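Local coordinates for alpha-1,2-Mannosidase (Trichoderma reesei, PDB 1HCU), which probably trims up to four alpha-1,2-linked mannose residues from high-mannose N-glycans as a calcium-dependent family 47 glycosyl hydrolase, at residues 112-117 / 189-194; 207-212 / 262-267; 331-336 / 403-408. All coordinates share one frame; numbering follows the deposited sequence.

Contact 1: residues 112-117 / 189-194; sequences AYDLLR and SDLTGN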
loop_
_atom_site.group_PDB
_atom_site.type_symbol
_atom_site.label_atom_id
_atom_site.label_comp_id
_atom_site.label_asym_id
_atom_site.label_seq_id
_atom_site.Cartn_x
_atom_site.Cartn_y
_atom_site.Cartn_z
ATOM N N ALA A 112 -14.389 -4.041 4.638
ATOM C CA ALA A 112 -15.359 -5.124 4.541
ATOM C C ALA A 112 -16.699 -4.624 5.080
ATOM O O ALA A 112 -17.754 -4.899 4.508
ATOM C CB ALA A 112 -14.890 -6.326 5.347
ATOM N N TYR A 113 -16.657 -3.880 6.178
ATOM C CA TYR A 113 -17.887 -3.362 6.757
ATOM C C TYR A 113 -18.599 -2.427 5.771
ATOM O O TYR A 113 -19.797 -2.574 5.526
ATOM C CB TYR A 113 -17.571 -2.632 8.060
ATOM C CG TYR A 113 -18.786 -2.116 8.788
ATOM C CD1 TYR A 113 -19.637 -2.975 9.483
ATOM C CD2 TYR A 113 -19.082 -0.760 8.778
ATOM C CE1 TYR A 113 -20.759 -2.479 10.151
ATOM C CE2 TYR A 113 -20.179 -0.260 9.428
ATOM C CZ TYR A 113 -21.017 -1.112 10.111
ATOM O OH TYR A 113 -22.123 -0.570 10.719
ATOM N N ASP A 114 -17.857 -1.485 5.189
ATOM C CA ASP A 114 -18.446 -0.552 4.237
ATOM C C ASP A 114 -18.995 -1.250 2.992
ATOM O O ASP A 114 -20.041 -0.865 2.474
ATOM C CB ASP A 114 -17.436 0.528 3.825
ATOM C CG ASP A 114 -17.300 1.639 4.865
ATOM O OD1 ASP A 114 -18.259 1.858 5.635
ATOM O OD2 ASP A 114 -16.245 2.309 4.900
ATOM N N LEU A 115 -18.303 -2.275 2.509
ATOM C CA LEU A 115 -18.779 -2.980 1.329
ATOM C C LEU A 115 -20.029 -3.816 1.632
ATOM O O LEU A 115 -21.017 -3.752 0.894
ATOM C CB LEU A 115 -17.673 -3.874 0.759
ATOM C CG LEU A 115 -16.437 -3.154 0.190
ATOM C CD1 LEU A 115 -15.396 -4.182 -0.230
ATOM C CD2 LEU A 115 -16.829 -2.289 -0.991
ATOM N N LEU A 116 -19.995 -4.576 2.726
ATOM C CA LEU A 116 -21.126 -5.424 3.103
ATOM C C LEU A 116 -22.386 -4.646 3.507
ATOM O O LEU A 116 -23.472 -5.214 3.568
ATOM C CB LEU A 116 -20.710 -6.390 4.225
ATOM C CG LEU A 116 -19.656 -7.418 3.786
ATOM C CD1 LEU A 116 -19.373 -8.392 4.914
ATOM C CD2 LEU A 116 -20.152 -8.166 2.562
ATOM N N ARG A 117 -22.235 -3.354 3.790
ATOM C CA ARG A 117 -23.372 -2.515 4.141
ATOM C C ARG A 117 -23.742 -1.629 2.962
ATOM O O ARG A 117 -24.800 -0.998 2.957
ATOM C CB ARG A 117 -23.064 -1.624 5.338
ATOM C CG ARG A 117 -22.892 -2.372 6.632
ATOM C CD ARG A 117 -23.094 -1.438 7.788
ATOM N NE ARG A 117 -24.495 -1.062 7.932
ATOM C CZ ARG A 117 -24.911 -0.020 8.641
ATOM N NH1 ARG A 117 -24.023 0.748 9.261
ATOM N NH2 ARG A 117 -26.206 0.254 8.731
ATOM N N SER A 189 -14.235 6.939 13.618
ATOM C CA SER A 189 -15.020 7.928 14.361
ATOM C C SER A 189 -16.347 8.186 13.666
ATOM O O SER A 189 -17.385 8.296 14.311
ATOM C CB SER A 189 -14.279 9.265 14.476
ATOM O OG SER A 189 -13.145 9.164 15.309
ATOM N N ASP A 190 -16.309 8.295 12.345
ATOM C CA ASP A 190 -17.526 8.554 11.595
ATOM C C ASP A 190 -18.502 7.383 11.688
ATOM O O ASP A 190 -19.713 7.578 11.735
ATOM C CB ASP A 190 -17.194 8.841 10.129
ATOM C CG ASP A 190 -16.642 10.240 9.917
ATOM O OD1 ASP A 190 -16.294 10.562 8.762
ATOM O OD2 ASP A 190 -16.563 11.015 10.897
ATOM N N LEU A 191 -17.966 6.168 11.725
ATOM C CA LEU A 191 -18.790 4.965 11.801
ATOM C C LEU A 191 -19.327 4.692 13.203
ATOM O O LEU A 191 -20.437 4.186 13.350
ATOM C CB LEU A 191 -17.979 3.764 11.319
ATOM C CG LEU A 191 -18.419 3.070 10.026
ATOM C CD1 LEU A 191 -19.147 4.031 9.107
ATOM C CD2 LEU A 191 -17.187 2.477 9.345
ATOM N N THR A 192 -18.542 5.040 14.223
ATOM C CA THR A 192 -18.927 4.813 15.620
ATOM C C THR A 192 -19.588 6.010 16.304
ATOM O O THR A 192 -20.328 5.844 17.263
ATOM C CB THR A 192 -17.705 4.452 16.498
ATOM O OG1 THR A 192 -16.802 5.570 16.522
ATOM C CG2 THR A 192 -16.980 3.223 15.957
ATOM N N GLY A 193 -19.301 7.216 15.834
ATOM C CA GLY A 193 -19.876 8.392 16.462
ATOM C C GLY A 193 -18.991 8.900 17.589
ATOM O O GLY A 193 -19.324 9.877 18.253
ATOM N N ASN A 194 -17.869 8.223 17.810
ATOM C CA ASN A 194 -16.914 8.603 18.846
ATOM C C ASN A 194 -15.779 9.391 18.171
ATOM O O ASN A 194 -14.932 8.815 17.496
ATOM C CB ASN A 194 -16.353 7.349 19.523
ATOM C CG ASN A 194 -15.360 7.672 20.619
ATOM O OD1 ASN A 194 -15.011 8.830 20.828
ATOM N ND2 ASN A 194 -14.898 6.645 21.324
#
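Asp114, near the end of helix 98-117, and Leu191, in the last turn of helix 182-192, bring the two backbones closest, with Asp114 CA 9.4 Å from Leu191 CA, so side chains alone fill the gap. Leu191 does most of the touching. Its CD2 lies 3.8 Å from Tyr113 CD2, while its CG comes just as near Tyr113 CE2. The branched end thus meets one side of the phenol ring at an oblique angle, and the two side chains run past each other in opposite directions. With chi1 at -177°, Tyr113 swings its ring away from its own backbone N and out toward Leu191; on one ring face, off centre, lies Arg117 CG.

Asp114 adds a mixed contact, OD1 to Leu191 CD2 at 3.9 Å. The carboxylate's polar needs are met elsewhere: OD1 forms a salt bridge with Arg187, and OD2 accepts from the backbone N of Ser491.

After Thr192 the chain leaves helical geometry at Gly193, which has positive phi. Thr192 OG1 accepts from Asn194 N at 3.1 Å, nearly straight at 162°, making an ST turn, and Ser189 OG donates to Asn194 O at 2.8 Å. Two side chains of the last turn therefore hold the exit of the chain.

Both helices belong to the family 47 alpha/alpha barrel; this packing lies away from its predicted catalytic residues. Helix 127-144 packs against both segments, Val130 and Leu134 touching Tyr113 and Gln138 touching Thr192. Helix 56-67 lies against Ala112, Leu115 and Leu116, and strand 489-491 reaches Asp114 through Ser491.

Contact 2: residues 207-212 / 262-267; sequences YLLNPK and FAHYKD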
loop_
_atom_site.group_PDB
_atom_site.type_symbol
_atom_site.label_atom_id
_atom_site.label_comp_id
_atom_site.label_asym_id
_atom_site.label_seq_id
_atom_site.Cartn_x
_atom_site.Cartn_y
_atom_site.Cartn_z
ATOM N N TYR A 207 1.547 17.818 13.264
ATOM C CA TYR A 207 2.980 18.122 13.345
ATOM C C TYR A 207 3.690 17.962 12.004
ATOM O O TYR A 207 4.729 18.578 11.768
ATOM C CB TYR A 207 3.637 17.215 14.384
ATOM C CG TYR A 207 3.192 17.499 15.798
ATOM C CD1 TYR A 207 3.794 18.512 16.546
ATOM C CD2 TYR A 207 2.163 16.769 16.387
ATOM C CE1 TYR A 207 3.384 18.789 17.850
ATOM C CE2 TYR A 207 1.741 17.043 17.694
ATOM C CZ TYR A 207 2.360 18.050 18.417
ATOM O OH TYR A 207 1.975 18.296 19.717
ATOM N N LEU A 208 3.115 17.136 11.131
ATOM C CA LEU A 208 3.674 16.875 9.809
ATOM C C LEU A 208 3.219 17.887 8.760
ATOM O O LEU A 208 3.869 18.043 7.725
ATOM C CB LEU A 208 3.282 15.473 9.340
ATOM C CG LEU A 208 3.986 14.268 9.970
ATOM C CD1 LEU A 208 3.824 14.298 11.480
ATOM C CD2 LEU A 208 3.395 12.974 9.388
ATOM N N LEU A 209 2.111 18.574 9.031
ATOM C CA LEU A 209 1.568 19.552 8.092
ATOM C C LEU A 209 2.248 20.919 8.184
ATOM O O LEU A 209 2.310 21.655 7.200
ATOM C CB LEU A 209 0.058 19.686 8.294
ATOM C CG LEU A 209 -0.708 18.357 8.200
ATOM C CD1 LEU A 209 -2.204 18.627 8.351
ATOM C CD2 LEU A 209 -0.406 17.650 6.865
ATOM N N ASN A 210 2.741 21.262 9.369
ATOM C CA ASN A 210 3.458 22.526 9.580
ATOM C C ASN A 210 4.761 22.113 10.266
ATOM O O ASN A 210 4.955 22.322 11.464
ATOM C CB ASN A 210 2.666 23.475 10.484
ATOM C CG ASN A 210 3.282 24.870 10.552
ATOM O OD1 ASN A 210 4.371 25.116 10.021
ATOM N ND2 ASN A 210 2.586 25.789 11.213
ATOM N N PRO A 211 5.668 21.502 9.497
ATOM C CA PRO A 211 6.967 21.016 9.962
ATOM C C PRO A 211 7.838 22.035 10.670
ATOM O O PRO A 211 8.149 23.094 10.126
ATOM C CB PRO A 211 7.609 20.486 8.682
ATOM C CG PRO A 211 7.033 21.375 7.630
ATOM C CD PRO A 211 5.583 21.436 8.028
ATOM N N LYS A 212 8.221 21.704 11.898
ATOM C CA LYS A 212 9.084 22.564 12.693
ATOM C C LYS A 212 10.317 21.757 13.070
ATOM O O LYS A 212 10.222 20.563 13.372
ATOM C CB LYS A 212 8.349 23.060 13.939
ATOM C CG LYS A 212 7.098 23.871 13.615
ATOM C CD LYS A 212 6.475 24.465 14.864
ATOM C CE LYS A 212 5.203 25.229 14.532
ATOM N NZ LYS A 212 5.463 26.296 13.528
ATOM N N PHE A 262 -10.494 18.348 4.921
ATOM C CA PHE A 262 -9.068 18.140 4.687
ATOM C C PHE A 262 -8.475 18.862 3.483
ATOM O O PHE A 262 -7.528 18.377 2.865
ATOM C CB PHE A 262 -8.780 16.636 4.604
ATOM C CG PHE A 262 -9.375 15.841 5.741
ATOM C CD1 PHE A 262 -10.661 15.317 5.640
ATOM C CD2 PHE A 262 -8.671 15.659 6.928
ATOM C CE1 PHE A 262 -11.238 14.624 6.708
ATOM C CE2 PHE A 262 -9.240 14.970 8.001
ATOM C CZ PHE A 262 -10.523 14.453 7.891
ATOM N N ALA A 263 -9.029 20.029 3.166
ATOM C CA ALA A 263 -8.549 20.846 2.055
ATOM C C ALA A 263 -7.095 21.251 2.292
ATOM O O ALA A 263 -6.321 21.413 1.348
ATOM C CB ALA A 263 -9.417 22.096 1.910
ATOM N N HIS A 264 -6.728 21.412 3.558
ATOM C CA HIS A 264 -5.364 21.802 3.891
ATOM C C HIS A 264 -4.397 20.660 3.588
ATOM O O HIS A 264 -3.245 20.895 3.235
ATOM C CB HIS A 264 -5.248 22.199 5.367
ATOM C CG HIS A 264 -3.936 22.831 5.708
ATOM N ND1 HIS A 264 -3.124 22.367 6.721
ATOM C CD2 HIS A 264 -3.284 23.877 5.151
ATOM C CE1 HIS A 264 -2.026 23.100 6.773
ATOM N NE2 HIS A 264 -2.098 24.022 5.830
ATOM N N TYR A 265 -4.879 19.426 3.742
ATOM C CA TYR A 265 -4.083 18.227 3.458
ATOM C C TYR A 265 -3.758 18.246 1.966
ATOM O O TYR A 265 -2.649 17.909 1.548
ATOM C CB TYR A 265 -4.882 16.964 3.786
ATOM C CG TYR A 265 -4.919 16.567 5.253
ATOM C CD1 TYR A 265 -4.674 15.244 5.634
ATOM C CD2 TYR A 265 -5.199 17.496 6.255
ATOM C CE1 TYR A 265 -4.704 14.855 6.969
ATOM C CE2 TYR A 265 -5.231 17.115 7.605
ATOM C CZ TYR A 265 -4.980 15.792 7.947
ATOM O OH TYR A 265 -4.986 15.396 9.266
ATOM N N LYS A 266 -4.752 18.651 1.182
ATOM C CA LYS A 266 -4.631 18.752 -0.267
ATOM C C LYS A 266 -3.526 19.740 -0.645
ATOM O O LYS A 266 -2.740 19.479 -1.557
ATOM C CB LYS A 266 -5.956 19.222 -0.875
ATOM C CG LYS A 266 -5.840 19.604 -2.335
ATOM C CD LYS A 266 -6.790 20.728 -2.707
ATOM C CE LYS A 266 -6.490 21.989 -1.929
ATOM N NZ LYS A 266 -7.323 23.138 -2.373
ATOM N N ASP A 267 -3.474 20.879 0.048
ATOM C CA ASP A 267 -2.443 21.881 -0.225
ATOM C C ASP A 267 -1.045 21.347 0.081
ATOM O O ASP A 267 -0.105 21.613 -0.665
ATOM C CB ASP A 267 -2.690 23.166 0.582
ATOM C CG ASP A 267 -3.822 24.019 0.010
ATOM O OD1 ASP A 267 -4.305 23.723 -1.109
ATOM O OD2 ASP A 267 -4.220 24.997 0.684
#
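Leu209, at the end of helix 196-209, pushes a single methyl, CD1, against Tyr265 and His264 in the first turn of helix 263-280. The contact thereby joins the C-terminal end of one helix to the start of another in the alpha/alpha barrel of family 47, away from the predicted catalytic residues. The apolar part is compact. Leu209 CD1 sits 3.5 Å from Tyr265 CE2 and 3.8 Å from Tyr265 CD2, so it rests beside the CD2-CE2 bond of the ring, approaching obliquely. The two side chains cross at about a right angle. The backbones come fairly near, Leu209 CA being 7.4 Å from Tyr265 CA.

A second aromatic ring packs on the tyrosine. The first torsion of Tyr265, -81°, sets CG beside the backbone N and anti to the carbonyl carbon, and the CD2/CE2 side of the ring meets Leu209. Over the centre of one face of this ring stands Phe262 CD2, 3.7 Å above the plane; in turn Tyr265 CD2 lies at the phenylalanine's edge. Met254 of helix 245-257 touches both side chains, and Gln202 and Glu205 of helix 196-209 also reach Tyr265.

The imidazole makes a looser contact at the outer margin. His264, with CG anti to its N (chi1 -170°), reaches over to bring ND1 to 4.2 Å from Leu209 CD1, again obliquely. Arg268 of helix 263-280 touches both Leu209 and Pro211.

No hydrogen bond joins the two segments. The chemistry is that of van der Waals packing, one leucine methyl against a buried phenol ring with an exposed imidazole alongside, and it implies that shape and burial, rather than directional bonds, join these two helix ends.

Contact 3: residues 331-336 / 403-408; sequences FGIKLA and RVTGDS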
loop_
_atom_site.group_PDB
_atom_site.type_symbol
_atom_site.label_atom_id
_atom_site.label_comp_id
_atom_site.label_asym_id
_atom_site.label_seq_id
_atom_site.Cartn_x
_atom_site.Cartn_y
_atom_site.Cartn_z
ATOM N N PHE A 331 2.258 13.141 -15.351
ATOM C CA PHE A 331 3.420 12.720 -14.580
ATOM C C PHE A 331 3.197 11.319 -14.015
ATOM O O PHE A 331 4.097 10.489 -14.044
ATOM C CB PHE A 331 3.719 13.727 -13.458
ATOM C CG PHE A 331 5.012 13.463 -12.745
ATOM C CD1 PHE A 331 5.020 12.885 -11.485
ATOM C CD2 PHE A 331 6.227 13.741 -13.360
ATOM C CE1 PHE A 331 6.219 12.582 -10.845
ATOM C CE2 PHE A 331 7.438 13.442 -12.727
ATOM C CZ PHE A 331 7.433 12.862 -11.470
ATOM N N GLY A 332 1.988 11.054 -13.527
ATOM C CA GLY A 332 1.685 9.736 -12.994
ATOM C C GLY A 332 1.771 8.649 -14.059
ATOM O O GLY A 332 2.265 7.552 -13.795
ATOM N N ILE A 333 1.285 8.948 -15.263
ATOM C CA ILE A 333 1.323 7.996 -16.376
ATOM C C ILE A 333 2.775 7.645 -16.716
ATOM O O ILE A 333 3.107 6.488 -16.982
ATOM C CB ILE A 333 0.647 8.582 -17.650
ATOM C CG1 ILE A 333 -0.862 8.728 -17.427
ATOM C CG2 ILE A 333 0.899 7.686 -18.850
ATOM C CD1 ILE A 333 -1.553 7.429 -17.061
ATOM N N LYS A 334 3.634 8.656 -16.699
ATOM C CA LYS A 334 5.048 8.478 -17.000
ATOM C C LYS A 334 5.684 7.595 -15.932
ATOM O O LYS A 334 6.514 6.736 -16.226
ATOM C CB LYS A 334 5.745 9.848 -17.052
ATOM C CG LYS A 334 7.255 9.800 -17.253
ATOM C CD LYS A 334 7.615 9.012 -18.506
ATOM C CE LYS A 334 9.105 8.738 -18.600
ATOM N NZ LYS A 334 9.891 9.906 -19.088
ATOM N N LEU A 335 5.267 7.799 -14.690
ATOM C CA LEU A 335 5.795 7.037 -13.568
ATOM C C LEU A 335 5.384 5.570 -13.662
ATOM O O LEU A 335 6.209 4.669 -13.502
ATOM C CB LEU A 335 5.288 7.641 -12.260
ATOM C CG LEU A 335 6.294 8.198 -11.247
ATOM C CD1 LEU A 335 7.423 8.950 -11.940
ATOM C CD2 LEU A 335 5.542 9.105 -10.276
ATOM N N ALA A 336 4.104 5.336 -13.917
ATOM C CA ALA A 336 3.591 3.984 -14.026
ATOM C C ALA A 336 4.340 3.245 -15.133
ATOM O O ALA A 336 4.748 2.093 -14.974
ATOM C CB ALA A 336 2.102 4.023 -14.331
ATOM N N ARG A 403 -7.697 3.278 -15.398
ATOM C CA ARG A 403 -8.927 3.948 -14.962
ATOM C C ARG A 403 -9.003 5.401 -15.400
ATOM O O ARG A 403 -10.098 5.940 -15.566
ATOM C CB ARG A 403 -9.077 3.889 -13.434
ATOM C CG ARG A 403 -9.211 2.484 -12.851
ATOM C CD ARG A 403 -10.401 1.736 -13.432
ATOM N NE ARG A 403 -11.590 2.576 -13.430
ATOM C CZ ARG A 403 -12.753 2.243 -13.985
ATOM N NH1 ARG A 403 -12.903 1.075 -14.591
ATOM N NH2 ARG A 403 -13.761 3.097 -13.950
ATOM N N VAL A 404 -7.848 6.047 -15.569
ATOM C CA VAL A 404 -7.851 7.444 -15.996
ATOM C C VAL A 404 -7.790 7.620 -17.516
ATOM O O VAL A 404 -8.241 8.642 -18.021
ATOM C CB VAL A 404 -6.694 8.263 -15.343
ATOM C CG1 VAL A 404 -5.371 8.020 -16.061
ATOM C CG2 VAL A 404 -7.043 9.739 -15.355
ATOM N N THR A 405 -7.248 6.644 -18.248
ATOM C CA THR A 405 -7.163 6.770 -19.711
ATOM C C THR A 405 -8.193 5.954 -20.498
ATOM O O THR A 405 -8.665 6.384 -21.554
ATOM C CB THR A 405 -5.784 6.343 -20.277
ATOM O OG1 THR A 405 -5.600 4.936 -20.072
ATOM C CG2 THR A 405 -4.656 7.110 -19.622
ATOM N N GLY A 406 -8.525 4.769 -19.999
ATOM C CA GLY A 406 -9.461 3.922 -20.714
ATOM C C GLY A 406 -8.736 3.215 -21.849
ATOM O O GLY A 406 -9.360 2.599 -22.708
ATOM N N ASP A 407 -7.410 3.300 -21.847
ATOM C CA ASP A 407 -6.597 2.673 -22.877
ATOM C C ASP A 407 -6.309 1.207 -22.523
ATOM O O ASP A 407 -5.637 0.922 -21.528
ATOM C CB ASP A 407 -5.287 3.442 -23.020
ATOM C CG ASP A 407 -4.468 2.983 -24.200
ATOM O OD1 ASP A 407 -4.731 1.878 -24.723
ATOM O OD2 ASP A 407 -3.547 3.730 -24.600
ATOM N N SER A 408 -6.810 0.285 -23.344
ATOM C CA SER A 408 -6.633 -1.150 -23.111
ATOM C C SER A 408 -5.170 -1.551 -23.022
ATOM O O SER A 408 -4.835 -2.633 -22.531
ATOM C CB SER A 408 -7.322 -1.970 -24.214
ATOM O OG SER A 408 -6.723 -1.767 -25.483
#
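Ile333 turns CG1 beside its backbone N (chi1 -68°) and bends again at chi2 -58°, which sends CD1 across to Val404 and Thr405. On the other side, Thr405 places CG2 anti to its carbonyl carbon, which points the methyl at CD1, while OG1, between backbone N and carbonyl carbon, is hydrogen-bonded to Ala401 O. The contact joins two helices, 326-344 and 393-405, of the alpha/alpha barrel characteristic of family 47 glycosyl hydrolases.

All of the touching is methyl to methyl, tip to tip. Ile333 CD1 stands 4.0 Å from Val404 CG1 and equally far from Thr405 CG2, so one carbon bridges two consecutive residues of helix 393-405. The backbones remain well apart, with Ile333 CA 9.2 Å from Val404 CA, and the contact is small and near the surface. Ile317 of helix 312-323 touches both Ile333 and Val404, while Trp410 of helix 408-425 packs on Ile333 and Thr405, widening this apolar patch.

Helix 393-405 ends here. Gly406 leaves helical geometry with positive phi, and Asp407 is the N-cap of helix 408-425, its OD1 accepting from the backbone N of Lys409. Thr405 serves both ends: its methyl meets Ile333, and its hydroxyl oxygen forms an ST turn, Thr405 OG1 accepting from Asp407 N at 3.0 Å with an N-H...O angle of 162°.

How the contacts relate
From the N terminus, contact 1 comes first, closing a loop of 71 residues between helix 98-117 and helix 182-192. The chain then turns directly into helix 196-209, whose end opens contact 2; that contact closes 49 residues on at helix 263-280. Contact 3 follows, bridging 66 residues between helix 326-344 and helix 393-405. The three stand in series, with none enclosing or crossing another. Their centres lie 26 to 31 Å apart, and they do not touch; contacts 1 and 2 come nearest, at about 7 Å between closest atoms. Together they tie 98-117 to 182-192, 196-209 to 263-280 and 326-344 to 393-405, all within the family 47 fold.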